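Local atomic coordinates of restriction endonuclease AspBHI (Azoarcus sp., PDB entry 4OC8), a protein that is a modification-dependent restriction endonuclease that probably binds DNA through one part of the chain and cuts it with a PD-(D/E)XK-type nuclease domain. Residues R222-Q227 with T336-R341; F300-K305 with V332-S337. One frame throughout, in Å; residues are numbered along the deposited sequence.

Contact 1: residues R222-Q227 with T336-R341; sequences RSKAEQ and TSYVDR
At Arg-222 the guanidinium is fixed outside this contact, NE bonding to Tyr-344 and NH1 forming a salt bridge with Asp-361, while Gln-227 CG lies 3.9 Å above one of its faces, toward the rim. Ser-223 is the N-cap of the short helix 224-227 and forms a capping box with Glu-226: its N donates to Glu-226 OE1 at 3.0 Å, and its OG takes a weak bond from Glu-226 N at 3.5 Å. Beside this turn the Arg-341 guanidinium comes obliquely to within 4.4 Å (NH2) of Ser-223 CA. Lys-224, with CG anti to the backbone N (chi1 -175°), runs its extended chain obliquely across the Tyr-338 ring; CG stands over the ring centroid of Tyr-338 at 3.6 Å, only 4° off the normal, a CH-pi contact. Gln-227 reaches from the helix to the backbone of Val-339, where its amide binds both polar groups of one residue. OE1 of Gln-227 accepts from Val-339 N at 2.7 Å and 162°, in the carbonyl plane. NE2 of Gln-227 donates to Val-339 O at 3.2 Å, close to the amide plane, and adds weak bonds to the carbonyls of Arg-222 and Ser-223, so the amide's rotation is set from several sides. An alanine here would remove both bonds to Val-339 and would probably loosen the loop around Val-339 against helix 224-227. Asp-340 OD1, next in the chain, caps helix 341-349 at Ala-343 N. Through the Gln-227 bonds, a side-chain amide paired with an extended loop backbone thus ties a capped helical turn to the strand-to-helix connection of the nuclease domain.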
loop_
_atom_site.group_PDB
_atom_site.type_symbol
_atom_site.label_atom_id
_atom_site.label_comp_id
_atom_site.label_asym_id
_atom_site.label_seq_id
_atom_site.Cartn_x
_atom_site.Cartn_y
_atom_site.Cartn_z
ATOM N N ARG A 222 -21.034 -5.626 4.711
ATOM C CA ARG A 222 -21.463 -4.884 5.889
ATOM C C ARG A 222 -22.940 -4.518 5.819
ATOM O O ARG A 222 -23.520 -4.419 4.739
ATOM C CB ARG A 222 -20.616 -3.623 6.077
ATOM C CG ARG A 222 -19.283 -3.849 6.768
ATOM C CD ARG A 222 -18.557 -2.534 6.991
ATOM N NE ARG A 222 -18.031 -1.983 5.744
ATOM C CZ ARG A 222 -17.489 -0.773 5.632
ATOM N NH1 ARG A 222 -17.411 0.018 6.693
ATOM N NH2 ARG A 222 -17.030 -0.353 4.461
ATOM N N SER A 223 -23.542 -4.323 6.987
ATOM C CA SER A 223 -24.929 -3.888 7.066
ATOM C C SER A 223 -24.993 -2.367 7.097
ATOM O O SER A 223 -23.967 -1.689 7.057
ATOM C CB SER A 223 -25.596 -4.458 8.317
ATOM O OG SER A 223 -25.002 -3.931 9.491
ATOM N N LYS A 224 -26.207 -1.835 7.173
ATOM C CA LYS A 224 -26.405 -0.398 7.240
ATOM C C LYS A 224 -25.838 0.147 8.549
ATOM O O LYS A 224 -25.134 1.159 8.565
ATOM C CB LYS A 224 -27.897 -0.078 7.116
ATOM C CG LYS A 224 -28.250 1.400 7.061
ATOM C CD LYS A 224 -29.761 1.571 6.988
ATOM C CE LYS A 224 -30.202 2.977 7.358
ATOM N NZ LYS A 224 -31.670 3.022 7.630
ATOM N N ALA A 225 -26.133 -0.545 9.643
ATOM C CA ALA A 225 -25.736 -0.084 10.969
ATOM C C ALA A 225 -24.224 -0.016 11.119
ATOM O O ALA A 225 -23.694 0.869 11.792
ATOM C CB ALA A 225 -26.329 -0.984 12.033
ATOM N N GLU A 226 -23.535 -0.960 10.487
ATOM C CA GLU A 226 -22.086 -1.051 10.594
ATOM C C GLU A 226 -21.383 0.078 9.842
ATOM O O GLU A 226 -20.322 0.545 10.260
ATOM C CB GLU A 226 -21.602 -2.415 10.093
ATOM C CG GLU A 226 -22.014 -3.579 10.985
ATOM C CD GLU A 226 -21.716 -4.934 10.366
ATOM O OE1 GLU A 226 -21.584 -5.013 9.126
ATOM O OE2 GLU A 226 -21.615 -5.924 11.121
ATOM N N GLN A 227 -21.984 0.514 8.739
ATOM C CA GLN A 227 -21.382 1.543 7.895
ATOM C C GLN A 227 -21.655 2.952 8.417
ATOM O O GLN A 227 -20.881 3.875 8.163
ATOM C CB GLN A 227 -21.874 1.409 6.452
ATOM C CG GLN A 227 -21.510 0.086 5.800
ATOM C CD GLN A 227 -22.215 -0.128 4.474
ATOM O OE1 GLN A 227 -22.141 0.708 3.576
ATOM N NE2 GLN A 227 -22.911 -1.250 4.349
ATOM N N THR A 336 -20.522 9.885 2.717
ATOM C CA THR A 336 -21.005 10.251 4.043
ATOM C C THR A 336 -22.256 9.452 4.412
ATOM O O THR A 336 -22.905 9.727 5.418
ATOM C CB THR A 336 -21.303 11.759 4.141
ATOM O OG1 THR A 336 -21.944 12.205 2.936
ATOM C CG2 THR A 336 -20.013 12.538 4.338
ATOM N N SER A 337 -22.589 8.465 3.588
ATOM C CA SER A 337 -23.705 7.575 3.868
ATOM C C SER A 337 -23.238 6.128 3.814
ATOM O O SER A 337 -22.057 5.847 3.998
ATOM C CB SER A 337 -24.815 7.800 2.849
ATOM O OG SER A 337 -25.855 6.856 3.009
ATOM N N TYR A 338 -24.168 5.214 3.556
ATOM C CA TYR A 338 -23.842 3.794 3.461
ATOM C C TYR A 338 -24.117 3.245 2.062
ATOM O O TYR A 338 -24.851 3.847 1.279
ATOM C CB TYR A 338 -24.644 2.998 4.486
ATOM C CG TYR A 338 -26.085 2.753 4.086
ATOM C CD1 TYR A 338 -27.029 3.773 4.147
ATOM C CD2 TYR A 338 -26.505 1.499 3.658
ATOM C CE1 TYR A 338 -28.346 3.553 3.786
ATOM C CE2 TYR A 338 -27.819 1.271 3.297
ATOM C CZ TYR A 338 -28.736 2.299 3.366
ATOM O OH TYR A 338 -30.044 2.068 3.000
ATOM N N VAL A 339 -23.512 2.102 1.755
ATOM C CA VAL A 339 -23.764 1.395 0.506
ATOM C C VAL A 339 -24.761 0.263 0.754
ATOM O O VAL A 339 -24.555 -0.554 1.653
ATOM C CB VAL A 339 -22.468 0.798 -0.059
ATOM C CG1 VAL A 339 -22.747 0.041 -1.343
ATOM C CG2 VAL A 339 -21.445 1.891 -0.291
ATOM N N ASP A 340 -25.832 0.209 -0.037
ATOM C CA ASP A 340 -26.898 -0.768 0.207
ATOM C C ASP A 340 -26.474 -2.212 -0.042
ATOM O O ASP A 340 -25.390 -2.469 -0.569
ATOM C CB ASP A 340 -28.189 -0.429 -0.564
ATOM C CG ASP A 340 -28.077 -0.650 -2.077
ATOM O OD1 ASP A 340 -27.145 -1.332 -2.555
ATOM O OD2 ASP A 340 -28.959 -0.138 -2.801
ATOM N N ARG A 341 -27.358 -3.141 0.317
ATOM C CA ARG A 341 -27.087 -4.573 0.210
ATOM C C ARG A 341 -26.731 -5.015 -1.211
ATOM O O ARG A 341 -25.697 -5.640 -1.421
ATOM C CB ARG A 341 -28.275 -5.381 0.749
ATOM C CG ARG A 341 -28.049 -6.890 0.811
ATOM C CD ARG A 341 -26.792 -7.242 1.596
ATOM N NE ARG A 341 -26.865 -6.808 2.989
ATOM C CZ ARG A 341 -27.169 -7.607 4.009
ATOM N NH1 ARG A 341 -27.429 -8.890 3.791
ATOM N NH2 ARG A 341 -27.209 -7.123 5.245
#

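Contact 2: residues F300-K305 with V332-S337; sequences FALEAK and VLVTTS
Strands 300-305 and 332-335 run parallel, their axes 4.7 Å apart at 16°, in a ladder where Val-332 bonds to Ala-301 and Glu-303, and Val-334 to Glu-303 and Lys-305. These four bonds are nearly along the C=O axes and equally long; Val-332 N to Ala-301 O, for instance, is 2.9 Å. At the last residue of the strand, Thr-335 OG1 donates to Lys-305 O at 3.2 Å; the same OG1 also accepts from Ser-337 N at 2.8 Å, which closes an ST turn where the chain leaves the sheet. On the face carrying Leu-302, Ala-304, Val-332 and Val-334, Leu-302 has CG anti to the backbone N, which brings CD1 across to Val-332 CB at 4.0 Å and Val-334 CG2 at 4.3 Å. Phe-300 and Val-332 lie side by side, with Phe-300 CD2 meeting Val-332 CG2 obliquely at 3.7 Å. The other face has Glu-303 alongside Leu-333, methylene CG of Glu-303 touching Leu-333 CD1 at 4.0 Å. The chain of Glu-303 bends at chi2 (77°) and carries its carboxylate away from the partner strand to salt bridges with Arg-320 and Arg-324. Glu-303, Ala-304 and Lys-305 match the (D/E)XK half of the signature expected in this clan, so the contact probably lies beside the nuclease centre. Both strands belong to a beta-alpha-beta unit whose helix 315-324 covers the face of Glu-303 and Leu-333, while helix 251-263 packs on Phe-300, Leu-302 and Ala-304, and strand 354-357 continues the sheet beyond 330-335.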
loop_
_atom_site.group_PDB
_atom_site.type_symbol
_atom_site.label_atom_id
_atom_site.label_comp_id
_atom_site.label_asym_id
_atom_site.label_seq_id
_atom_site.Cartn_x
_atom_site.Cartn_y
_atom_site.Cartn_z
ATOM N N PHE A 300 -5.569 4.890 -9.320
ATOM C CA PHE A 300 -6.921 4.554 -8.888
ATOM C C PHE A 300 -7.924 5.636 -9.246
ATOM O O PHE A 300 -7.562 6.794 -9.406
ATOM C CB PHE A 300 -6.978 4.260 -7.386
ATOM C CG PHE A 300 -6.592 5.424 -6.522
ATOM C CD1 PHE A 300 -5.259 5.678 -6.230
ATOM C CD2 PHE A 300 -7.557 6.255 -5.987
ATOM C CE1 PHE A 300 -4.897 6.747 -5.429
ATOM C CE2 PHE A 300 -7.202 7.328 -5.184
ATOM C CZ PHE A 300 -5.870 7.572 -4.904
ATOM N N ALA A 301 -9.188 5.252 -9.377
ATOM C CA ALA A 301 -10.241 6.225 -9.644
ATOM C C ALA A 301 -10.972 6.562 -8.354
ATOM O O ALA A 301 -11.288 5.677 -7.568
ATOM C CB ALA A 301 -11.212 5.692 -10.683
ATOM N N LEU A 302 -11.236 7.844 -8.138
ATOM C CA LEU A 302 -11.934 8.298 -6.944
ATOM C C LEU A 302 -13.390 8.637 -7.263
ATOM O O LEU A 302 -13.691 9.202 -8.315
ATOM C CB LEU A 302 -11.224 9.515 -6.354
ATOM C CG LEU A 302 -11.794 10.109 -5.066
ATOM C CD1 LEU A 302 -11.798 9.077 -3.957
ATOM C CD2 LEU A 302 -11.006 11.339 -4.645
ATOM N N GLU A 303 -14.292 8.273 -6.359
ATOM C CA GLU A 303 -15.702 8.608 -6.499
ATOM C C GLU A 303 -16.209 9.055 -5.143
ATOM O O GLU A 303 -16.072 8.334 -4.158
ATOM C CB GLU A 303 -16.509 7.405 -6.992
ATOM C CG GLU A 303 -18.005 7.671 -7.132
ATOM C CD GLU A 303 -18.364 8.467 -8.383
ATOM O OE1 GLU A 303 -17.750 8.228 -9.447
ATOM O OE2 GLU A 303 -19.265 9.330 -8.304
ATOM N N ALA A 304 -16.777 10.252 -5.082
ATOM C CA ALA A 304 -17.216 10.805 -3.806
ATOM C C ALA A 304 -18.693 11.153 -3.831
ATOM O O ALA A 304 -19.134 11.989 -4.619
ATOM C CB ALA A 304 -16.389 12.016 -3.447
ATOM N N LYS A 305 -19.457 10.505 -2.962
ATOM C CA LYS A 305 -20.895 10.711 -2.911
ATOM C C LYS A 305 -21.313 11.312 -1.578
ATOM O O LYS A 305 -21.378 10.616 -0.571
ATOM C CB LYS A 305 -21.638 9.392 -3.150
ATOM C CG LYS A 305 -21.313 8.721 -4.482
ATOM C CD LYS A 305 -21.568 9.647 -5.668
ATOM C CE LYS A 305 -23.034 10.025 -5.793
ATOM N NZ LYS A 305 -23.279 10.875 -6.992
ATOM N N VAL A 332 -11.584 3.975 -5.299
ATOM C CA VAL A 332 -12.000 4.309 -3.942
ATOM C C VAL A 332 -13.328 5.054 -3.994
ATOM O O VAL A 332 -13.496 5.983 -4.781
ATOM C CB VAL A 332 -10.972 5.212 -3.216
ATOM C CG1 VAL A 332 -11.329 5.343 -1.743
ATOM C CG2 VAL A 332 -9.569 4.675 -3.369
ATOM N N LEU A 333 -14.271 4.636 -3.159
ATOM C CA LEU A 333 -15.560 5.301 -3.067
ATOM C C LEU A 333 -15.749 5.843 -1.670
ATOM O O LEU A 333 -15.933 5.079 -0.726
ATOM C CB LEU A 333 -16.700 4.341 -3.402
ATOM C CG LEU A 333 -18.105 4.923 -3.241
ATOM C CD1 LEU A 333 -18.889 4.781 -4.529
ATOM C CD2 LEU A 333 -18.847 4.258 -2.094
ATOM N N VAL A 334 -15.699 7.162 -1.538
ATOM C CA VAL A 334 -15.928 7.808 -0.254
ATOM C C VAL A 334 -17.361 8.326 -0.187
ATOM O O VAL A 334 -17.844 8.950 -1.124
ATOM C CB VAL A 334 -14.940 8.966 -0.032
ATOM C CG1 VAL A 334 -15.214 9.659 1.294
ATOM C CG2 VAL A 334 -13.511 8.451 -0.089
ATOM N N THR A 335 -18.047 8.050 0.913
ATOM C CA THR A 335 -19.419 8.504 1.070
ATOM C C THR A 335 -19.755 8.819 2.521
ATOM O O THR A 335 -19.331 8.111 3.439
ATOM C CB THR A 335 -20.428 7.467 0.544
ATOM O OG1 THR A 335 -21.751 7.844 0.948
ATOM C CG2 THR A 335 -20.111 6.088 1.096
ATOM N N THR A 336 -20.522 9.885 2.717
ATOM C CA THR A 336 -21.005 10.251 4.043
ATOM C C THR A 336 -22.256 9.452 4.412
ATOM O O THR A 336 -22.905 9.727 5.418
ATOM C CB THR A 336 -21.303 11.759 4.141
ATOM O OG1 THR A 336 -21.944 12.205 2.936
ATOM C CG2 THR A 336 -20.013 12.538 4.338
ATOM N N SER A 337 -22.589 8.465 3.588
ATOM C CA SER A 337 -23.705 7.575 3.868
ATOM C C SER A 337 -23.238 6.128 3.814
ATOM O O SER A 337 -22.057 5.847 3.998
ATOM C CB SER A 337 -24.815 7.800 2.849
ATOM O OG SER A 337 -25.855 6.856 3.009
#

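Contact 2 lies in the buried sheet of the nuclease domain, whereas contact 1 is partly buried, with Lys-224 and Arg-341 exposed. They share Thr-336 and Ser-337: the strand of contact 2 runs out into the loop that contact 1 fastens to helix 224-227, and their centres are 14 Å apart. Val-339 CG2 packs on Leu-333 CD2, joining the two directly. Their chemistry differs accordingly. Contact 2 is built on a regular backbone ladder with hydrophobic packing on the face of Leu-302 and Val-332, while in contact 1, where no strand pairing exists, one glutamine amide on a loop backbone and a lysine chain over an aromatic ring do the joining.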